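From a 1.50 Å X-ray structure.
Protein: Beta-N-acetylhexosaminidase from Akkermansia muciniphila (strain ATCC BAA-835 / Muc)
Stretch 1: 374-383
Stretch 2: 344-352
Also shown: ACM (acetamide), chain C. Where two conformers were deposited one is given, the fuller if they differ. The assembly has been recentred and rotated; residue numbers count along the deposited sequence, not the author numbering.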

ATOM      1  N   LYS A 374      -1.070  -1.287 -19.330  1.00 18.06           N
ATOM      2  CA  LYS A 374      -1.782  -2.377 -18.667  1.00 18.39           C
ATOM      3  C   LYS A 374      -2.316  -1.920 -17.320  1.00 17.17           C
ATOM      4  O   LYS A 374      -3.479  -2.166 -16.973  1.00 18.10           O
ATOM      5  CB  LYS A 374      -0.837  -3.568 -18.481  1.00 19.10           C
ATOM      6  CG  LYS A 374      -1.394  -4.668 -17.583  1.00 20.13           C
ATOM      7  CD  LYS A 374      -2.637  -5.291 -18.193  1.00 23.55           C
ATOM      8  CE  LYS A 374      -3.080  -6.503 -17.399  1.00 24.16           C
ATOM      9  NZ  LYS A 374      -4.165  -7.257 -18.089  1.00 26.50           N
ATOM     10  N   CYS A 375      -1.462  -1.253 -16.543  1.00 16.66           N
ATOM     11  CA  CYS A 375      -1.876  -0.733 -15.252  0.80 16.88           C
ATOM     12  C   CYS A 375      -3.111   0.157 -15.386  1.00 16.37           C
ATOM     13  O   CYS A 375      -4.077   0.013 -14.623  1.00 17.10           O
ATOM     14  CB  CYS A 375      -0.698   0.032 -14.657  0.80 17.95           C
ATOM     15  SG  CYS A 375      -0.919   0.549 -12.986  0.80 16.82           S
ATOM     16  N   TYR A 376      -3.093   1.082 -16.353  1.00 16.95           N
ATOM     17  CA  TYR A 376      -4.213   1.996 -16.542  1.00 15.94           C
ATOM     18  C   TYR A 376      -5.499   1.272 -16.937  1.00 16.42           C
ATOM     19  O   TYR A 376      -6.594   1.818 -16.742  1.00 16.96           O
ATOM     20  CB  TYR A 376      -3.862   3.108 -17.550  1.00 14.77           C
ATOM     21  CG  TYR A 376      -4.886   4.208 -17.459  1.00 14.83           C
ATOM     22  CD1 TYR A 376      -4.791   5.169 -16.463  1.00 14.98           C
ATOM     23  CD2 TYR A 376      -5.992   4.237 -18.301  1.00 17.14           C
ATOM     24  CE1 TYR A 376      -5.754   6.138 -16.312  1.00 16.58           C
ATOM     25  CE2 TYR A 376      -6.961   5.206 -18.164  1.00 15.72           C
ATOM     26  CZ  TYR A 376      -6.838   6.160 -17.167  1.00 16.01           C
ATOM     27  OH  TYR A 376      -7.807   7.124 -17.018  1.00 17.36           O
ATOM     28  N   ASP A 377      -5.399   0.052 -17.469  1.00 16.93           N
ATOM     29  CA  ASP A 377      -6.611  -0.672 -17.818  0.70 17.77           C
ATOM     30  C   ASP A 377      -7.402  -1.133 -16.596  1.00 17.27           C
ATOM     31  O   ASP A 377      -8.516  -1.635 -16.765  1.00 19.94           O
ATOM     32  CB  ASP A 377      -6.274  -1.856 -18.727  0.70 21.15           C
ATOM     33  CG  ASP A 377      -7.467  -2.328 -19.535  0.70 27.00           C
ATOM     34  OD1 ASP A 377      -8.121  -1.486 -20.189  0.70 27.77           O
ATOM     35  OD2 ASP A 377      -7.753  -3.542 -19.519  0.70 30.28           O
ATOM     36  N   LEU A 378      -6.874  -0.955 -15.387  1.00 16.43           N
ATOM     37  CA  LEU A 378      -7.548  -1.438 -14.185  1.00 16.19           C
ATOM     38  C   LEU A 378      -8.816  -0.639 -13.895  1.00 17.01           C
ATOM     39  O   LEU A 378      -8.766   0.583 -13.721  1.00 16.71           O
ATOM     40  CB  LEU A 378      -6.612  -1.349 -12.986  1.00 16.53           C
ATOM     41  CG  LEU A 378      -7.257  -1.732 -11.651  1.00 16.88           C
ATOM     42  CD1 LEU A 378      -7.659  -3.208 -11.651  1.00 18.29           C
ATOM     43  CD2 LEU A 378      -6.308  -1.421 -10.503  1.00 19.36           C
ATOM     44  N   ASP A 379      -9.945  -1.343 -13.837  1.00 17.38           N
ATOM     45  CA  ASP A 379     -11.155  -0.881 -13.167  1.00 17.53           C
ATOM     46  C   ASP A 379     -11.264  -1.742 -11.919  1.00 17.29           C
ATOM     47  O   ASP A 379     -11.438  -2.966 -12.042  1.00 18.56           O
ATOM     48  CB  ASP A 379     -12.369  -1.105 -14.075  1.00 18.90           C
ATOM     49  CG  ASP A 379     -13.707  -0.877 -13.367  1.00 19.46           C
ATOM     50  OD1 ASP A 379     -13.730  -0.363 -12.228  1.00 17.15           O
ATOM     51  OD2 ASP A 379     -14.756  -1.222 -13.966  1.00 21.09           O
ATOM     52  N   PRO A 380     -11.125  -1.180 -10.708  1.00 16.28           N
ATOM     53  CA  PRO A 380     -11.150  -2.027  -9.501  1.00 17.05           C
ATOM     54  C   PRO A 380     -12.386  -2.892  -9.384  1.00 18.42           C
ATOM     55  O   PRO A 380     -12.320  -3.967  -8.770  1.00 19.13           O
ATOM     56  CB  PRO A 380     -11.057  -1.005  -8.360  1.00 16.12           C
ATOM     57  CG  PRO A 380     -10.312   0.141  -8.965  1.00 16.17           C
ATOM     58  CD  PRO A 380     -10.848   0.231 -10.375  1.00 15.59           C
ATOM     59  N   ALA A 381     -13.507  -2.467  -9.971  1.00 18.01           N
ATOM     60  CA  ALA A 381     -14.748  -3.229  -9.943  1.00 20.14           C
ATOM     61  C   ALA A 381     -14.861  -4.225 -11.085  1.00 20.70           C
ATOM     62  O   ALA A 381     -15.813  -5.011 -11.102  1.00 22.32           O
ATOM     63  CB  ALA A 381     -15.951  -2.284  -9.983  1.00 21.63           C
ATOM     64  N   PHE A 382     -13.919  -4.215 -12.028  1.00 19.35           N
ATOM     65  CA  PHE A 382     -13.930  -5.138 -13.162  1.00 22.12           C
ATOM     66  C   PHE A 382     -15.273  -5.131 -13.891  1.00 26.50           C
ATOM     67  O   PHE A 382     -15.791  -6.173 -14.301  1.00 29.99           O
ATOM     68  CB  PHE A 382     -13.496  -6.544 -12.744  1.00 22.18           C
ATOM     69  CG  PHE A 382     -12.030  -6.650 -12.477  1.00 23.10           C
ATOM     70  CD1 PHE A 382     -11.499  -6.236 -11.267  1.00 23.05           C
ATOM     71  CD2 PHE A 382     -11.172  -7.132 -13.452  1.00 24.48           C
ATOM     72  CE1 PHE A 382     -10.138  -6.310 -11.031  1.00 23.61           C
ATOM     73  CE2 PHE A 382      -9.812  -7.214 -13.218  1.00 27.03           C
ATOM     74  CZ  PHE A 382      -9.294  -6.801 -12.005  1.00 26.82           C
ATOM     75  N   GLY A 383     -15.841  -3.935 -14.042  1.00 25.37           N
ATOM     76  CA  GLY A 383     -17.081  -3.753 -14.764  1.00 27.15           C
ATOM     77  C   GLY A 383     -18.329  -4.204 -14.042  1.00 28.73           C
ATOM     78  O   GLY A 383     -19.414  -4.150 -14.634  1.00 32.59           O
TER
HETATM   79  C1  ACM C 502       1.796 -11.459  -1.447  1.00 15.50           C
HETATM   80  O   ACM C 502       2.016 -11.149  -2.574  1.00 17.41           O
HETATM   81  N   ACM C 502       2.652 -12.421  -0.829  1.00 12.42           N
HETATM   82  C2  ACM C 502       0.648 -10.895  -0.629  1.00 14.59           C
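Stretch 2 344-352: IMASSEYCY

Stretch 2 lies along stretch 1 with Tyr350 beside the helical part of stretch 1, Lys374 to Tyr376, which continues a helix begun earlier in the chain, and Met345 beside the later turn. The nearest CA atoms are those of Cys375 and Tyr350, 4.8 Å apart, and those of Pro380 and Met345, 5.9 Å apart. As stretch 1 runs forward, its neighbours in stretch 2 therefore run backward. Together the two stretches bury 533 Å² of surface.

Stretch 2 begins as the end of a strand, at Ile344 and Met345, and continues without regular strand pairing to stretch 1. The chain then turns back on itself between Ser347 and Cys351. Tyr350 N and Cys351 N both donate to Ser347 O, at 3.0 and 2.8 Å. Glu349 N also donates to Ser347 OG, at 3.2 Å. In stretch 1, Asp379 to Phe382 form a type I beta turn, closed by Phe382 N to Asp379 O at 2.8 Å. The Asp379 carboxylate ties the turn further: OD1 accepts from Ala381 N at 3.1 Å and OD2 from Gly383 N at 2.9 Å.

One direct hydrogen bond joins the stretches, and it is part of a salt bridge. Lys374 NZ donates to Glu349 OE2 at 2.7 Å. Both side chains have CA-to-CB bonds that point sideways, yet their ends come nearer and meet. The charged pair is partly exposed. Cys375 SG lies 3.5 Å from Tyr350 O.

Tyr350 contributes the largest covered area, 152 Å². Its ring is sandwiched between two aliphatic groups in CH-pi contacts. Lys374 CE lies over one face, 4.0 Å from the Tyr350 ring centroid. Leu378 CD1 lies over the opposite face, 4.1 Å from the same centroid. The lysine thus serves twice, its CE against the ring and its NZ in the salt bridge. Leu378 CB also approaches Tyr350 CD2 at 3.7 Å.

The aromatic pair of Phe382 and Tyr350 is oblique. Their centroids are 5.8 Å apart and their planes meet at 74°. The closest atoms are Phe382 CZ and Tyr350 CE1, at 3.8 Å.

Met345 points its CA-to-CB bond toward stretch 1 and meets three residues there. Its CE is 3.7 Å from Phe382 CE1, and its SD lies at the edge of the Phe382 ring, 5.1 Å from the centroid. Met345 CB packs on Pro380 CB at 4.2 Å. Met345 CG reaches Leu378 CD1 at 4.4 Å. Leu378 CD2 in turn touches Cys351 SG at 3.7 Å, so the leucine bridges Met345, Tyr350 and Cys351.

Two waters extend the polar contact. Water 1 donates to Asp377 OD2 at 2.6 Å and accepts from Lys374 NZ at 2.9 Å; its bond to Tyr350 OH, at 3.4 Å, is weak. Water 2 donates to Asp377 OD2 at 2.9 Å and is hydrogen-bonded to Tyr350 OH at 2.7 Å. Asp377 is thereby linked to the tyrosine hydroxyl through solvent.

Tyr352 does not touch stretch 1. Its OH donates to the acetamide O at 2.7 Å.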

ATOM      1  N   ILE A 344     -10.339  -4.920  -0.808  1.00 13.84           N
ATOM      2  CA  ILE A 344      -9.456  -3.938  -1.425  1.00 13.67           C
ATOM      3  C   ILE A 344      -8.795  -4.636  -2.606  1.00 13.19           C
ATOM      4  O   ILE A 344      -8.309  -5.763  -2.471  1.00 14.87           O
ATOM      5  CB  ILE A 344      -8.419  -3.396  -0.424  1.00 14.21           C
ATOM      6  CG1 ILE A 344      -9.119  -2.562   0.659  1.00 15.20           C
ATOM      7  CG2 ILE A 344      -7.371  -2.548  -1.137  1.00 14.92           C
ATOM      8  CD1 ILE A 344      -8.239  -2.244   1.862  1.00 15.58           C
ATOM      9  N   MET A 345      -8.801  -3.987  -3.766  1.00 14.41           N
ATOM     10  CA  MET A 345      -8.277  -4.586  -4.988  0.75 15.05           C
ATOM     11  C   MET A 345      -6.779  -4.305  -5.095  1.00 14.55           C
ATOM     12  O   MET A 345      -6.369  -3.148  -5.224  1.00 14.52           O
ATOM     13  CB  MET A 345      -9.025  -4.023  -6.196  0.75 15.84           C
ATOM     14  CG  MET A 345      -8.585  -4.589  -7.535  0.75 17.48           C
ATOM     15  SD  MET A 345      -8.625  -6.395  -7.588  0.75 19.51           S
ATOM     16  CE  MET A 345     -10.369  -6.739  -7.338  0.75 20.05           C
ATOM     17  N   ALA A 346      -5.969  -5.368  -5.054  1.00 14.14           N
ATOM     18  CA  ALA A 346      -4.520  -5.277  -5.206  1.00 14.12           C
ATOM     19  C   ALA A 346      -4.023  -6.289  -6.234  1.00 14.69           C
ATOM     20  O   ALA A 346      -2.897  -6.781  -6.132  1.00 16.31           O
ATOM     21  CB  ALA A 346      -3.812  -5.469  -3.863  1.00 15.08           C
ATOM     22  N   SER A 347      -4.855  -6.600  -7.231  1.00 15.39           N
ATOM     23  CA  SER A 347      -4.560  -7.661  -8.187  1.00 16.35           C
ATOM     24  C   SER A 347      -3.151  -7.533  -8.745  1.00 14.86           C
ATOM     25  O   SER A 347      -2.774  -6.488  -9.286  1.00 16.20           O
ATOM     26  CB  SER A 347      -5.544  -7.600  -9.346  1.00 20.53           C
ATOM     27  OG  SER A 347      -5.028  -8.355 -10.431  1.00 24.23           O
ATOM     28  N   SER A 348      -2.382  -8.619  -8.636  1.00 15.62           N
ATOM     29  CA  SER A 348      -0.997  -8.596  -9.084  1.00 16.19           C
ATOM     30  C   SER A 348      -0.874  -8.421 -10.591  1.00 17.47           C
ATOM     31  O   SER A 348       0.213  -8.097 -11.075  1.00 18.53           O
ATOM     32  CB  SER A 348      -0.271  -9.857  -8.621  1.00 17.44           C
ATOM     33  OG  SER A 348      -0.831 -11.015  -9.213  1.00 19.67           O
ATOM     34  N   GLU A 349      -1.959  -8.621 -11.341  1.00 17.95           N
ATOM     35  CA  GLU A 349      -1.948  -8.378 -12.780  0.50 18.07           C
ATOM     36  C   GLU A 349      -1.814  -6.896 -13.110  1.00 16.77           C
ATOM     37  O   GLU A 349      -1.372  -6.554 -14.214  1.00 18.76           O
ATOM     38  CB  GLU A 349      -3.227  -8.951 -13.409  0.50 19.98           C
ATOM     39  CG  GLU A 349      -3.312  -8.882 -14.934  0.50 22.54           C
ATOM     40  CD  GLU A 349      -4.488  -9.671 -15.503  0.50 25.63           C
ATOM     41  OE1 GLU A 349      -4.883 -10.675 -14.875  0.50 28.55           O
ATOM     42  OE2 GLU A 349      -5.016  -9.297 -16.578  0.50 25.08           O
ATOM     43  N   TYR A 350      -2.181  -6.013 -12.177  1.00 15.59           N
ATOM     44  CA  TYR A 350      -2.224  -4.576 -12.425  1.00 15.90           C
ATOM     45  C   TYR A 350      -1.465  -3.765 -11.386  1.00 15.16           C
ATOM     46  O   TYR A 350      -1.018  -2.646 -11.676  1.00 16.85           O
ATOM     47  CB  TYR A 350      -3.675  -4.079 -12.386  1.00 16.04           C
ATOM     48  CG  TYR A 350      -4.577  -4.680 -13.428  1.00 17.23           C
ATOM     49  CD1 TYR A 350      -5.283  -5.848 -13.170  1.00 18.65           C
ATOM     50  CD2 TYR A 350      -4.733  -4.076 -14.670  1.00 16.91           C
ATOM     51  CE1 TYR A 350      -6.113  -6.405 -14.119  1.00 20.65           C
ATOM     52  CE2 TYR A 350      -5.571  -4.625 -15.631  1.00 20.66           C
ATOM     53  CZ  TYR A 350      -6.255  -5.789 -15.347  1.00 22.13           C
ATOM     54  OH  TYR A 350      -7.083  -6.346 -16.294  1.00 27.35           O
ATOM     55  N   CYS A 351      -1.345  -4.294 -10.164  1.00 15.33           N
ATOM     56  CA  CYS A 351      -1.008  -3.477  -9.004  1.00 14.43           C
ATOM     57  C   CYS A 351       0.313  -3.832  -8.359  1.00 14.15           C
ATOM     58  O   CYS A 351       0.734  -3.124  -7.432  1.00 13.27           O
ATOM     59  CB  CYS A 351      -2.091  -3.607  -7.922  1.00 14.96           C
ATOM     60  SG  CYS A 351      -3.736  -3.132  -8.461  1.00 16.98           S
ATOM     61  N   TYR A 352       0.965  -4.908  -8.793  1.00 14.47           N
ATOM     62  CA  TYR A 352       2.227  -5.339  -8.197  1.00 13.73           C
ATOM     63  C   TYR A 352       3.343  -4.574  -8.898  1.00 13.27           C
ATOM     64  O   TYR A 352       3.795  -4.956  -9.981  1.00 14.33           O
ATOM     65  CB  TYR A 352       2.364  -6.859  -8.285  1.00 14.26           C
ATOM     66  CG  TYR A 352       1.808  -7.548  -7.057  1.00 14.26           C
ATOM     67  CD1 TYR A 352       0.659  -7.062  -6.425  1.00 14.29           C
ATOM     68  CD2 TYR A 352       2.426  -8.676  -6.519  1.00 15.09           C
ATOM     69  CE1 TYR A 352       0.148  -7.674  -5.289  1.00 14.77           C
ATOM     70  CE2 TYR A 352       1.920  -9.298  -5.385  1.00 14.54           C
ATOM     71  CZ  TYR A 352       0.785  -8.786  -4.770  1.00 14.04           C
ATOM     72  OH  TYR A 352       0.298  -9.382  -3.631  1.00 15.05           O
TER
HETATM   73  O   HOH W   1      -6.032  -5.494 -19.377  1.00 39.52           O
HETATM   74  O   HOH W   2      -9.011  -4.662 -17.190  1.00 40.32           O